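Local coordinates for uncharacterized protein (Nitrosospira multiformis, PDB 3LMF) that probably stores copper(I), binding it with cysteines that line the core of a four-helix bundle, as in other Csp-family proteins, at residues A17-Y22 and T58-M63; Y22-R27 and M94-Q99; A53-T58 and G75-I80. All coordinates share one frame; numbering follows the deposited sequence.

From the N terminus, helix 8-36 supplies the first segments of contacts 1 and 2, which overlap at Tyr22. Contact 1 is the first to close, returning from 58-63 on helix 43-64 to 17-22 across 35 residues. Before it closes, contact 3 has opened at 53-58 on the same helix; the two share Thr58 and cross, and contact 3 closes at 75-80 on helix 70-90. Contact 2 spans the longest loop, from 22-27 to 94-99 at the start of helix 95-112. It crosses contact 1 and encloses contact 3. Together they join the first helix to the second, the second to the third and the first to the last, in one bundle.

Contact 1. Residues A17-Y22 and T58-M63; sequences ACNHCY and TSLNFM
Leu60 swings its CG anti to the backbone N (chi1 173°), which starts its branched end on a course toward Asn19, while the sulphur of Cys18 lies anti to its own carbonyl carbon (chi1 -78°) and reaches Ser59. Leu60 lies aslant the Asn19 side chain, its methyl CD2 3.8 Å from Asn19 CB and 3.9 Å from Asn19 CG. The other methyl, CD1, only grazes Asn19 CB at 4.2 Å. CD2 also comes within 4.4 Å of Tyr22 CD2, so this one methyl is bordered by both residues on successive turns of helix 8-36. On the inner side Cys18 SG rests 3.8 Å from Ser59 CB, the methylene rather than the hydroxyl, which is hydrogen-bonded to Ile55 O one turn back on its own helix. The backbones come nearest at Cys18 and Leu60, whose CA atoms are 5.9 Å apart, and the short axes run antiparallel at 150°. Tyr22 also packs on Leu60 of a second subunit and Leu60 on Tyr22 of that subunit, whose Asn61 is hydrogen-bonded to the Tyr22 hydroxyl. The packing of the first two helices of this four-helix bundle therefore rests on van der Waals contact, with Cys18 also touching Cys108 of helix 95-112 and the leucine and tyrosine shared with the subunit interface.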
ATOM      1  N   ALA A  17      -9.571 -10.986 -10.337  1.00 21.52           N
ATOM      2  CA  ALA A  17      -8.715 -12.105  -9.967  1.00 24.60           C
ATOM      3  C   ALA A  17      -7.610 -11.634  -9.018  1.00 23.31           C
ATOM      4  O   ALA A  17      -7.356 -12.262  -7.991  1.00 26.69           O
ATOM      5  CB  ALA A  17      -8.111 -12.736 -11.216  1.00 25.72           C
ATOM      6  N   CYS A  18      -6.946 -10.537  -9.369  1.00 24.64           N
ATOM      7  CA  CYS A  18      -5.895  -9.995  -8.517  1.00 21.07           C
ATOM      8  C   CYS A  18      -6.488  -9.559  -7.176  1.00 23.89           C
ATOM      9  O   CYS A  18      -5.904  -9.816  -6.122  1.00 26.07           O
ATOM     10  CB  CYS A  18      -5.213  -8.795  -9.181  1.00 19.87           C
ATOM     11  SG  CYS A  18      -4.029  -9.232 -10.469  1.00 27.35           S
ATOM     12  N   ASN A  19      -7.644  -8.902  -7.217  1.00 20.51           N
ATOM     13  CA  ASN A  19      -8.304  -8.433  -5.994  1.00 20.78           C
ATOM     14  C   ASN A  19      -8.667  -9.621  -5.104  1.00 19.02           C
ATOM     15  O   ASN A  19      -8.445  -9.589  -3.895  1.00 26.21           O
ATOM     16  CB  ASN A  19      -9.561  -7.608  -6.344  1.00 18.47           C
ATOM     17  CG  ASN A  19     -10.242  -6.987  -5.116  1.00 24.31           C
ATOM     18  OD1 ASN A  19      -9.596  -6.397  -4.257  1.00 31.55           O
ATOM     19  ND2 ASN A  19     -11.558  -7.112  -5.049  1.00 38.99           N
ATOM     20  N   HIS A  20      -9.205 -10.678  -5.703  1.00 21.57           N
ATOM     21  CA  HIS A  20      -9.586 -11.865  -4.937  1.00 23.11           C
ATOM     22  C   HIS A  20      -8.365 -12.559  -4.331  1.00 18.06           C
ATOM     23  O   HIS A  20      -8.364 -12.918  -3.157  1.00 25.23           O
ATOM     24  CB  HIS A  20     -10.350 -12.852  -5.834  1.00 26.19           C
ATOM     25  CG  HIS A  20     -10.821 -14.082  -5.120  1.00 33.89           C
ATOM     26  ND1 HIS A  20     -11.833 -14.060  -4.185  1.00 40.59           N
ATOM     27  CD2 HIS A  20     -10.400 -15.368  -5.189  1.00 37.42           C
ATOM     28  CE1 HIS A  20     -12.014 -15.278  -3.706  1.00 35.66           C
ATOM     29  NE2 HIS A  20     -11.157 -16.090  -4.298  1.00 33.93           N
ATOM     30  N   CYS A  21      -7.325 -12.735  -5.135  1.00 19.06           N
ATOM     31  CA  CYS A  21      -6.105 -13.394  -4.676  1.00 19.63           C
ATOM     32  C   CYS A  21      -5.387 -12.568  -3.619  1.00 18.27           C
ATOM     33  O   CYS A  21      -4.790 -13.111  -2.681  1.00 18.00           O
ATOM     34  CB  CYS A  21      -5.165 -13.658  -5.863  1.00  7.85           C
ATOM     35  SG  CYS A  21      -3.636 -14.541  -5.442  1.00 23.32           S
ATOM     36  N   TYR A  22      -5.422 -11.253  -3.769  1.00 20.27           N
ATOM     37  CA  TYR A  22      -4.771 -10.402  -2.781  1.00 18.44           C
ATOM     38  C   TYR A  22      -5.496 -10.555  -1.439  1.00 15.51           C
ATOM     39  O   TYR A  22      -4.863 -10.773  -0.411  1.00 21.80           O
ATOM     40  CB  TYR A  22      -4.749  -8.948  -3.282  1.00 19.61           C
ATOM     41  CG  TYR A  22      -5.155  -7.890  -2.289  1.00 23.49           C
ATOM     42  CD1 TYR A  22      -4.448  -7.694  -1.104  1.00 25.11           C
ATOM     43  CD2 TYR A  22      -6.216  -7.043  -2.570  1.00 29.12           C
ATOM     44  CE1 TYR A  22      -4.789  -6.669  -0.229  1.00 28.38           C
ATOM     45  CE2 TYR A  22      -6.565  -6.022  -1.710  1.00 30.32           C
ATOM     46  CZ  TYR A  22      -5.852  -5.835  -0.545  1.00 33.37           C
ATOM     47  OH  TYR A  22      -6.191  -4.792   0.282  1.00 37.68           O
ATOM     48  N   THR A  58      -0.633  -4.419  -6.039  1.00 20.02           N
ATOM     49  CA  THR A  58       0.029  -3.461  -6.916  1.00 19.83           C
ATOM     50  C   THR A  58      -0.543  -3.586  -8.332  1.00 16.19           C
ATOM     51  O   THR A  58      -0.882  -2.589  -8.970  1.00 16.28           O
ATOM     52  CB  THR A  58       1.562  -3.695  -6.915  1.00 22.47           C
ATOM     53  OG1 THR A  58       2.065  -3.480  -5.590  1.00 19.86           O
ATOM     54  CG2 THR A  58       2.268  -2.751  -7.879  1.00 16.43           C
ATOM     55  N   SER A  59      -0.665  -4.817  -8.809  1.00 14.85           N
ATOM     56  CA  SER A  59      -1.223  -5.068 -10.138  1.00 17.72           C
ATOM     57  C   SER A  59      -2.639  -4.504 -10.201  1.00 18.22           C
ATOM     58  O   SER A  59      -3.012  -3.835 -11.162  1.00 23.86           O
ATOM     59  CB  SER A  59      -1.249  -6.570 -10.415  1.00 17.80           C
ATOM     60  OG  SER A  59       0.082  -7.078 -10.473  1.00 30.11           O
ATOM     61  N   LEU A  60      -3.421  -4.779  -9.163  1.00 18.26           N
ATOM     62  CA  LEU A  60      -4.783  -4.279  -9.082  1.00 15.47           C
ATOM     63  C   LEU A  60      -4.783  -2.759  -9.200  1.00 15.63           C
ATOM     64  O   LEU A  60      -5.548  -2.191  -9.966  1.00 22.53           O
ATOM     65  CB  LEU A  60      -5.420  -4.691  -7.748  1.00 18.21           C
ATOM     66  CG  LEU A  60      -6.800  -4.100  -7.436  1.00 21.47           C
ATOM     67  CD1 LEU A  60      -7.794  -4.506  -8.517  1.00 16.76           C
ATOM     68  CD2 LEU A  60      -7.268  -4.587  -6.071  1.00 23.56           C
ATOM     69  N   ASN A  61      -3.916  -2.101  -8.442  1.00 17.96           N
ATOM     70  CA  ASN A  61      -3.858  -0.649  -8.484  1.00 19.03           C
ATOM     71  C   ASN A  61      -3.420  -0.117  -9.846  1.00 23.63           C
ATOM     72  O   ASN A  61      -3.964   0.878 -10.321  1.00 20.49           O
ATOM     73  CB  ASN A  61      -2.939  -0.115  -7.381  1.00 18.13           C
ATOM     74  CG  ASN A  61      -3.552  -0.272  -5.988  1.00 38.77           C
ATOM     75  OD1 ASN A  61      -4.716  -0.665  -5.852  1.00 40.13           O
ATOM     76  ND2 ASN A  61      -2.780   0.044  -4.953  1.00 33.89           N
ATOM     77  N   PHE A  62      -2.448  -0.767 -10.478  1.00 14.66           N
ATOM     78  CA  PHE A  62      -2.002  -0.314 -11.786  1.00 24.02           C
ATOM     79  C   PHE A  62      -3.116  -0.379 -12.823  1.00 18.63           C
ATOM     80  O   PHE A  62      -3.291   0.545 -13.609  1.00 29.98           O
ATOM     81  CB  PHE A  62      -0.789  -1.132 -12.256  1.00 20.50           C
ATOM     82  CG  PHE A  62       0.526  -0.496 -11.926  1.00 22.15           C
ATOM     83  CD1 PHE A  62       0.865  -0.213 -10.604  1.00 24.20           C
ATOM     84  CD2 PHE A  62       1.417  -0.148 -12.936  1.00 15.44           C
ATOM     85  CE1 PHE A  62       2.075   0.410 -10.289  1.00 21.13           C
ATOM     86  CE2 PHE A  62       2.629   0.476 -12.630  1.00 22.96           C
ATOM     87  CZ  PHE A  62       2.959   0.756 -11.307  1.00 19.54           C
HETATM   88  N   MSE A  63      -3.873  -1.467 -12.813  1.00 20.51           N
HETATM   89  CA  MSE A  63      -4.962  -1.623 -13.759  1.00 22.20           C
HETATM   90  C   MSE A  63      -6.128  -0.699 -13.420  1.00 24.77           C
HETATM   91  O   MSE A  63      -6.801  -0.193 -14.310  1.00 24.49           O
HETATM   92  CB  MSE A  63      -5.434  -3.079 -13.793  1.00 27.55           C
HETATM   93  CG  MSE A  63      -4.465  -4.015 -14.504  1.00 29.89           C
HETATM   94 SE   MSE A  63      -4.961  -5.879 -14.352  1.00 44.94          SE
HETATM   95  CE  MSE A  63      -6.239  -6.007 -15.787  1.00 58.41           C
TER

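Contact 2. Residues Y22-R27 and M94-Q99; sequences YRTCLR and MEECVQ
Glu96 reaches out from the first turn of helix 95-112 to Arg27 and brushes Thr24 on the way. Its CB points toward helix 8-36, and its CG, anti to the backbone N (chi1 -173°), passes 4.3 Å from the Thr24 methyl CG2. Beyond CG the chain is extended, and CD lies in the guanidinium plane of Arg27, at its edge. At the tip the carboxylate straddles a single nitrogen: OE1 forms a salt bridge with Arg27 NH2 at 3.2 Å, and OE2 accepts a weak hydrogen bond from the same NH2 at 3.4 Å. The two side chains meet at about a right angle, their flat groups turned 39° apart. Deeper in, Thr24 CG2 packs 4.1 Å from Cys97 CA, while the Thr24 hydroxyl is hydrogen-bonded to His20 O within its own helix. Innermost, Cys25 SG and Cys97 SG stand 3.8 Å apart, too far for a disulphide. Cys25 also touches Cys101, and Cys97 touches Cys88 of helix 70-90. The contact thus grades from a partly exposed charged pair to buried, facing thiols, consistent with the Csp family's use of such cysteines to bind copper(I).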
ATOM      1  N   TYR A  22      -5.422 -11.253  -3.769  1.00 20.27           N
ATOM      2  CA  TYR A  22      -4.771 -10.402  -2.781  1.00 18.44           C
ATOM      3  C   TYR A  22      -5.496 -10.555  -1.439  1.00 15.51           C
ATOM      4  O   TYR A  22      -4.863 -10.773  -0.411  1.00 21.80           O
ATOM      5  CB  TYR A  22      -4.749  -8.948  -3.282  1.00 19.61           C
ATOM      6  CG  TYR A  22      -5.155  -7.890  -2.289  1.00 23.49           C
ATOM      7  CD1 TYR A  22      -4.448  -7.694  -1.104  1.00 25.11           C
ATOM      8  CD2 TYR A  22      -6.216  -7.043  -2.570  1.00 29.12           C
ATOM      9  CE1 TYR A  22      -4.789  -6.669  -0.229  1.00 28.38           C
ATOM     10  CE2 TYR A  22      -6.565  -6.022  -1.710  1.00 30.32           C
ATOM     11  CZ  TYR A  22      -5.852  -5.835  -0.545  1.00 33.37           C
ATOM     12  OH  TYR A  22      -6.191  -4.792   0.282  1.00 37.68           O
ATOM     13  N   ARG A  23      -6.821 -10.479  -1.453  1.00 15.42           N
ATOM     14  CA  ARG A  23      -7.580 -10.624  -0.221  1.00 20.03           C
ATOM     15  C   ARG A  23      -7.349 -11.981   0.446  1.00 20.19           C
ATOM     16  O   ARG A  23      -7.144 -12.062   1.657  1.00 20.63           O
ATOM     17  CB  ARG A  23      -9.070 -10.414  -0.495  1.00 15.95           C
ATOM     18  CG  ARG A  23      -9.401  -8.958  -0.767  1.00 18.12           C
ATOM     19  CD  ARG A  23     -10.832  -8.768  -1.187  1.00 24.43           C
ATOM     20  NE  ARG A  23     -11.759  -9.394  -0.260  1.00 31.92           N
ATOM     21  CZ  ARG A  23     -13.069  -9.179  -0.257  1.00 34.91           C
ATOM     22  NH1 ARG A  23     -13.840  -9.806   0.623  1.00 31.39           N
ATOM     23  NH2 ARG A  23     -13.605  -8.329  -1.121  1.00 32.05           N
ATOM     24  N   THR A  24      -7.375 -13.037  -0.358  1.00 22.17           N
ATOM     25  CA  THR A  24      -7.172 -14.398   0.121  1.00 14.92           C
ATOM     26  C   THR A  24      -5.776 -14.605   0.712  1.00 20.75           C
ATOM     27  O   THR A  24      -5.636 -15.166   1.791  1.00 28.26           O
ATOM     28  CB  THR A  24      -7.399 -15.417  -1.025  1.00 21.92           C
ATOM     29  OG1 THR A  24      -8.734 -15.276  -1.525  1.00 24.18           O
ATOM     30  CG2 THR A  24      -7.201 -16.853  -0.539  1.00 21.94           C
ATOM     31  N   CYS A  25      -4.735 -14.159   0.021  1.00 20.90           N
ATOM     32  CA  CYS A  25      -3.403 -14.355   0.561  1.00 22.72           C
ATOM     33  C   CYS A  25      -3.187 -13.619   1.881  1.00 23.00           C
ATOM     34  O   CYS A  25      -2.657 -14.201   2.830  1.00 21.63           O
ATOM     35  CB  CYS A  25      -2.348 -13.964  -0.479  1.00 21.54           C
ATOM     36  SG  CYS A  25      -2.311 -15.149  -1.891  1.00 29.94           S
ATOM     37  N   LEU A  26      -3.615 -12.360   1.957  1.00 20.79           N
ATOM     38  CA  LEU A  26      -3.455 -11.579   3.187  1.00 23.43           C
ATOM     39  C   LEU A  26      -4.241 -12.210   4.339  1.00 20.18           C
ATOM     40  O   LEU A  26      -3.713 -12.399   5.437  1.00 21.63           O
ATOM     41  CB  LEU A  26      -3.951 -10.139   2.985  1.00 18.49           C
ATOM     42  CG  LEU A  26      -3.178  -8.993   3.651  1.00 28.92           C
ATOM     43  CD1 LEU A  26      -4.109  -7.780   3.802  1.00 23.83           C
ATOM     44  CD2 LEU A  26      -2.647  -9.413   5.012  1.00 17.98           C
ATOM     45  N   ARG A  27      -5.505 -12.529   4.079  1.00 19.52           N
ATOM     46  CA  ARG A  27      -6.372 -13.116   5.092  1.00 25.80           C
ATOM     47  C   ARG A  27      -5.842 -14.424   5.661  1.00 25.66           C
ATOM     48  O   ARG A  27      -5.706 -14.581   6.877  1.00 25.71           O
ATOM     49  CB  ARG A  27      -7.776 -13.341   4.519  1.00 31.65           C
ATOM     50  CG  ARG A  27      -8.724 -14.073   5.467  1.00 44.25           C
ATOM     51  CD  ARG A  27     -10.154 -14.063   4.937  1.00 40.43           C
ATOM     52  NE  ARG A  27     -10.291 -14.733   3.642  1.00 38.48           N
ATOM     53  CZ  ARG A  27     -10.241 -16.050   3.465  1.00 46.62           C
ATOM     54  NH1 ARG A  27     -10.056 -16.858   4.503  1.00 36.90           N
ATOM     55  NH2 ARG A  27     -10.386 -16.564   2.250  1.00 43.74           N
HETATM   56  N   MSE A  94      -5.255 -25.071   2.966  1.00 37.39           N
HETATM   57  CA  MSE A  94      -4.815 -24.018   2.065  1.00 37.07           C
HETATM   58  C   MSE A  94      -5.337 -24.197   0.642  1.00 38.15           C
HETATM   59  O   MSE A  94      -4.851 -23.552  -0.286  1.00 38.92           O
HETATM   60  CB  MSE A  94      -3.287 -23.987   2.047  1.00 26.32           C
HETATM   61  CG  MSE A  94      -2.657 -23.840   3.421  1.00 27.67           C
HETATM   62 SE   MSE A  94      -2.660 -22.138   3.990  1.00 42.76          SE
HETATM   63  CE  MSE A  94      -1.140 -21.606   3.246  1.00 30.85           C
ATOM     64  N   GLU A  95      -6.326 -25.066   0.471  1.00 35.72           N
ATOM     65  CA  GLU A  95      -6.881 -25.321  -0.858  1.00 42.34           C
ATOM     66  C   GLU A  95      -7.374 -24.055  -1.547  1.00 39.84           C
ATOM     67  O   GLU A  95      -7.162 -23.867  -2.744  1.00 39.84           O
ATOM     68  CB  GLU A  95      -8.037 -26.325  -0.783  1.00 49.25           C
ATOM     69  CG  GLU A  95      -7.650 -27.721  -0.310  1.00 59.84           C
ATOM     70  CD  GLU A  95      -7.284 -27.766   1.162  1.00 63.37           C
ATOM     71  OE1 GLU A  95      -8.104 -27.310   1.993  1.00 63.52           O
ATOM     72  OE2 GLU A  95      -6.177 -28.253   1.485  1.00 65.37           O
ATOM     73  N   GLU A  96      -8.040 -23.189  -0.796  1.00 35.37           N
ATOM     74  CA  GLU A  96      -8.569 -21.961  -1.368  1.00 38.82           C
ATOM     75  C   GLU A  96      -7.465 -21.056  -1.925  1.00 37.71           C
ATOM     76  O   GLU A  96      -7.663 -20.366  -2.924  1.00 34.87           O
ATOM     77  CB  GLU A  96      -9.377 -21.205  -0.312  1.00 47.61           C
ATOM     78  CG  GLU A  96     -10.111 -19.991  -0.852  1.00 59.51           C
ATOM     79  CD  GLU A  96     -10.934 -19.287   0.211  1.00 67.10           C
ATOM     80  OE1 GLU A  96     -11.579 -18.269  -0.122  1.00 58.09           O
ATOM     81  OE2 GLU A  96     -10.929 -19.755   1.374  1.00 63.15           O
ATOM     82  N   CYS A  97      -6.304 -21.070  -1.279  1.00 31.77           N
ATOM     83  CA  CYS A  97      -5.190 -20.238  -1.709  1.00 33.06           C
ATOM     84  C   CYS A  97      -4.544 -20.759  -2.993  1.00 33.70           C
ATOM     85  O   CYS A  97      -4.185 -19.978  -3.876  1.00 32.44           O
ATOM     86  CB  CYS A  97      -4.148 -20.140  -0.596  1.00 35.73           C
ATOM     87  SG  CYS A  97      -2.989 -18.778  -0.800  1.00 37.76           S
ATOM     88  N   VAL A  98      -4.392 -22.077  -3.092  1.00 31.53           N
ATOM     89  CA  VAL A  98      -3.811 -22.684  -4.283  1.00 28.63           C
ATOM     90  C   VAL A  98      -4.653 -22.288  -5.495  1.00 27.84           C
ATOM     91  O   VAL A  98      -4.127 -21.830  -6.508  1.00 32.84           O
ATOM     92  CB  VAL A  98      -3.792 -24.234  -4.190  1.00 32.73           C
ATOM     93  CG1 VAL A  98      -3.222 -24.821  -5.471  1.00 26.17           C
ATOM     94  CG2 VAL A  98      -2.967 -24.685  -2.992  1.00 26.58           C
ATOM     95  N   GLN A  99      -5.965 -22.454  -5.367  1.00 26.66           N
ATOM     96  CA  GLN A  99      -6.919 -22.140  -6.427  1.00 30.80           C
ATOM     97  C   GLN A  99      -6.845 -20.697  -6.926  1.00 33.88           C
ATOM     98  O   GLN A  99      -6.727 -20.448  -8.129  1.00 33.19           O
ATOM     99  CB  GLN A  99      -8.340 -22.418  -5.932  1.00 39.65           C
ATOM    100  CG  GLN A  99      -9.440 -21.980  -6.885  1.00 54.53           C
ATOM    101  CD  GLN A  99      -9.970 -23.114  -7.745  1.00 65.94           C
ATOM    102  OE1 GLN A  99      -9.231 -23.722  -8.523  1.00 71.23           O
ATOM    103  NE2 GLN A  99     -11.262 -23.412  -7.601  1.00 70.78           N
TER

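Contact 3. Residues A53-T58 and G75-I80; sequences AEICQT and GVCAEI
Ile55 is the bump of this contact, pushed from helix 43-64 into a hollow on helix 70-90 that is lined by Val76, Cys77 and Ile80. Its CG1 lies anti to the backbone N (chi1 -166°) and beds against the main chain of the facing helix, 3.6 Å from Cys77 CA. From there CD1 runs on to the Val76 methyl CG1 at 4.3 Å, a looser touch at the far lip of the hollow. The other branch, CG2, occupies the crowded position between the backbone N and the carbonyl carbon; it settles between Cys77 SG, at 3.7 Å, and the Ile80 side chain. Ile80 forms another wall, slanting across Ile55, and its CD1 is 3.8 Å from Ile55 CB. The close fit matches the 5.6 Å between the CA atoms of Ile55 and Cys77, where the antiparallel helices (153° between the short axes) come nearest. An alanine in place of Ile55 would probably open a gap between the helices, leaving Cys77, Val76 CG1 and the Ile80 side chain without the packing of CG1, CG2 and CD1. Beside this bump, on the core side, Cys77 SG meets Cys56 SG at 3.6 Å, well beyond disulphide length. Cys56 also touches Cys21 of helix 8-36 and Cys104 of helix 95-112, and Cys77 touches Cys108. Toward the outer face, Val76 and Ile80 pack against Val76 and Phe62 of a third subunit. The second and third helices are therefore joined by branched aliphatic packing, and alongside it run closely spaced thiols of the kind that would suit a soft ion such as copper(I).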
ATOM      1  N   ALA A  53       0.431 -11.163  -1.776  1.00 17.26           N
ATOM      2  CA  ALA A  53      -0.652 -10.213  -1.512  1.00 18.58           C
ATOM      3  C   ALA A  53      -0.257  -8.808  -1.972  1.00 12.38           C
ATOM      4  O   ALA A  53      -1.066  -8.081  -2.549  1.00 21.33           O
ATOM      5  CB  ALA A  53      -0.996 -10.202  -0.023  1.00 16.45           C
ATOM      6  N   GLU A  54       0.996  -8.448  -1.714  1.00 16.25           N
ATOM      7  CA  GLU A  54       1.553  -7.154  -2.095  1.00 15.18           C
ATOM      8  C   GLU A  54       1.538  -6.950  -3.613  1.00 17.96           C
ATOM      9  O   GLU A  54       0.954  -5.991  -4.107  1.00 17.83           O
ATOM     10  CB  GLU A  54       2.994  -7.047  -1.593  1.00 25.39           C
ATOM     11  CG  GLU A  54       3.672  -5.711  -1.861  1.00 28.14           C
ATOM     12  CD  GLU A  54       3.127  -4.605  -0.990  1.00 43.51           C
ATOM     13  OE1 GLU A  54       3.672  -3.480  -1.036  1.00 42.12           O
ATOM     14  OE2 GLU A  54       2.144  -4.856  -0.256  1.00 53.74           O
ATOM     15  N   ILE A  55       2.189  -7.853  -4.347  1.00 12.33           N
ATOM     16  CA  ILE A  55       2.240  -7.743  -5.797  1.00 11.73           C
ATOM     17  C   ILE A  55       0.839  -7.746  -6.420  1.00 14.33           C
ATOM     18  O   ILE A  55       0.579  -6.973  -7.340  1.00 21.84           O
ATOM     19  CB  ILE A  55       3.120  -8.865  -6.438  1.00 14.81           C
ATOM     20  CG1 ILE A  55       3.439  -8.516  -7.898  1.00 23.86           C
ATOM     21  CG2 ILE A  55       2.386 -10.190  -6.424  1.00 12.93           C
ATOM     22  CD1 ILE A  55       4.142  -7.171  -8.097  1.00 19.25           C
ATOM     23  N   CYS A  56      -0.076  -8.573  -5.917  1.00 13.62           N
ATOM     24  CA  CYS A  56      -1.427  -8.592  -6.483  1.00 14.21           C
ATOM     25  C   CYS A  56      -2.111  -7.245  -6.270  1.00 20.22           C
ATOM     26  O   CYS A  56      -2.811  -6.745  -7.152  1.00 21.40           O
ATOM     27  CB  CYS A  56      -2.272  -9.703  -5.858  1.00 16.02           C
ATOM     28  SG  CYS A  56      -1.798 -11.363  -6.385  1.00 23.60           S
ATOM     29  N   GLN A  57      -1.893  -6.654  -5.102  1.00 20.78           N
ATOM     30  CA  GLN A  57      -2.481  -5.357  -4.782  1.00 24.43           C
ATOM     31  C   GLN A  57      -1.906  -4.276  -5.692  1.00 20.00           C
ATOM     32  O   GLN A  57      -2.600  -3.338  -6.073  1.00 23.31           O
ATOM     33  CB  GLN A  57      -2.210  -5.016  -3.313  1.00 17.88           C
ATOM     34  CG  GLN A  57      -3.026  -3.866  -2.768  1.00 37.26           C
ATOM     35  CD  GLN A  57      -2.969  -3.789  -1.247  1.00 45.61           C
ATOM     36  OE1 GLN A  57      -3.537  -2.884  -0.643  1.00 54.89           O
ATOM     37  NE2 GLN A  57      -2.285  -4.747  -0.625  1.00 50.38           N
ATOM     38  N   THR A  58      -0.633  -4.419  -6.039  1.00 20.02           N
ATOM     39  CA  THR A  58       0.029  -3.461  -6.916  1.00 19.83           C
ATOM     40  C   THR A  58      -0.543  -3.586  -8.332  1.00 16.19           C
ATOM     41  O   THR A  58      -0.882  -2.589  -8.970  1.00 16.28           O
ATOM     42  CB  THR A  58       1.562  -3.695  -6.915  1.00 22.47           C
ATOM     43  OG1 THR A  58       2.065  -3.480  -5.590  1.00 19.86           O
ATOM     44  CG2 THR A  58       2.268  -2.751  -7.879  1.00 16.43           C
ATOM     45  N   GLY A  75       3.063  -9.460 -15.367  1.00 18.73           N
ATOM     46  CA  GLY A  75       3.970 -10.552 -15.679  1.00 20.24           C
ATOM     47  C   GLY A  75       4.731 -10.997 -14.439  1.00 24.28           C
ATOM     48  O   GLY A  75       4.950 -12.190 -14.214  1.00 22.40           O
ATOM     49  N   VAL A  76       5.137 -10.028 -13.629  1.00 20.46           N
ATOM     50  CA  VAL A  76       5.864 -10.320 -12.408  1.00 19.54           C
ATOM     51  C   VAL A  76       4.901 -10.922 -11.395  1.00 27.22           C
ATOM     52  O   VAL A  76       5.250 -11.855 -10.666  1.00 31.84           O
ATOM     53  CB  VAL A  76       6.495  -9.047 -11.832  1.00 26.99           C
ATOM     54  CG1 VAL A  76       7.082  -9.317 -10.460  1.00 18.33           C
ATOM     55  CG2 VAL A  76       7.575  -8.547 -12.782  1.00 34.15           C
ATOM     56  N   CYS A  77       3.680 -10.398 -11.364  1.00 18.16           N
ATOM     57  CA  CYS A  77       2.672 -10.897 -10.445  1.00 18.42           C
ATOM     58  C   CYS A  77       2.362 -12.370 -10.715  1.00 17.76           C
ATOM     59  O   CYS A  77       2.194 -13.146  -9.780  1.00 22.82           O
ATOM     60  CB  CYS A  77       1.398 -10.051 -10.552  1.00 18.43           C
ATOM     61  SG  CYS A  77       0.120 -10.418  -9.313  1.00 27.76           S
ATOM     62  N   ALA A  78       2.290 -12.758 -11.987  1.00 23.16           N
ATOM     63  CA  ALA A  78       1.995 -14.153 -12.331  1.00 20.74           C
ATOM     64  C   ALA A  78       3.073 -15.090 -11.797  1.00 21.83           C
ATOM     65  O   ALA A  78       2.776 -16.172 -11.294  1.00 22.53           O
ATOM     66  CB  ALA A  78       1.878 -14.316 -13.841  1.00 19.47           C
ATOM     67  N   GLU A  79       4.325 -14.661 -11.901  1.00 26.04           N
ATOM     68  CA  GLU A  79       5.444 -15.463 -11.438  1.00 30.35           C
ATOM     69  C   GLU A  79       5.360 -15.701  -9.925  1.00 32.62           C
ATOM     70  O   GLU A  79       5.542 -16.826  -9.460  1.00 34.06           O
ATOM     71  CB  GLU A  79       6.751 -14.764 -11.796  1.00 26.93           C
ATOM     72  CG  GLU A  79       7.959 -15.665 -11.807  1.00 50.62           C
ATOM     73  CD  GLU A  79       9.185 -14.967 -12.369  1.00 58.19           C
ATOM     74  OE1 GLU A  79       9.085 -14.403 -13.480  1.00 57.07           O
ATOM     75  OE2 GLU A  79      10.242 -14.984 -11.705  1.00 67.44           O
ATOM     76  N   ILE A  80       5.070 -14.647  -9.168  1.00 26.01           N
ATOM     77  CA  ILE A  80       4.965 -14.748  -7.715  1.00 24.44           C
ATOM     78  C   ILE A  80       3.752 -15.577  -7.291  1.00 16.04           C
ATOM     79  O   ILE A  80       3.815 -16.324  -6.321  1.00 16.51           O
ATOM     80  CB  ILE A  80       4.898 -13.338  -7.078  1.00 28.85           C
ATOM     81  CG1 ILE A  80       6.188 -12.589  -7.391  1.00 22.22           C
ATOM     82  CG2 ILE A  80       4.677 -13.437  -5.577  1.00 23.11           C
ATOM     83  CD1 ILE A  80       6.148 -11.110  -7.071  1.00 28.79           C
TER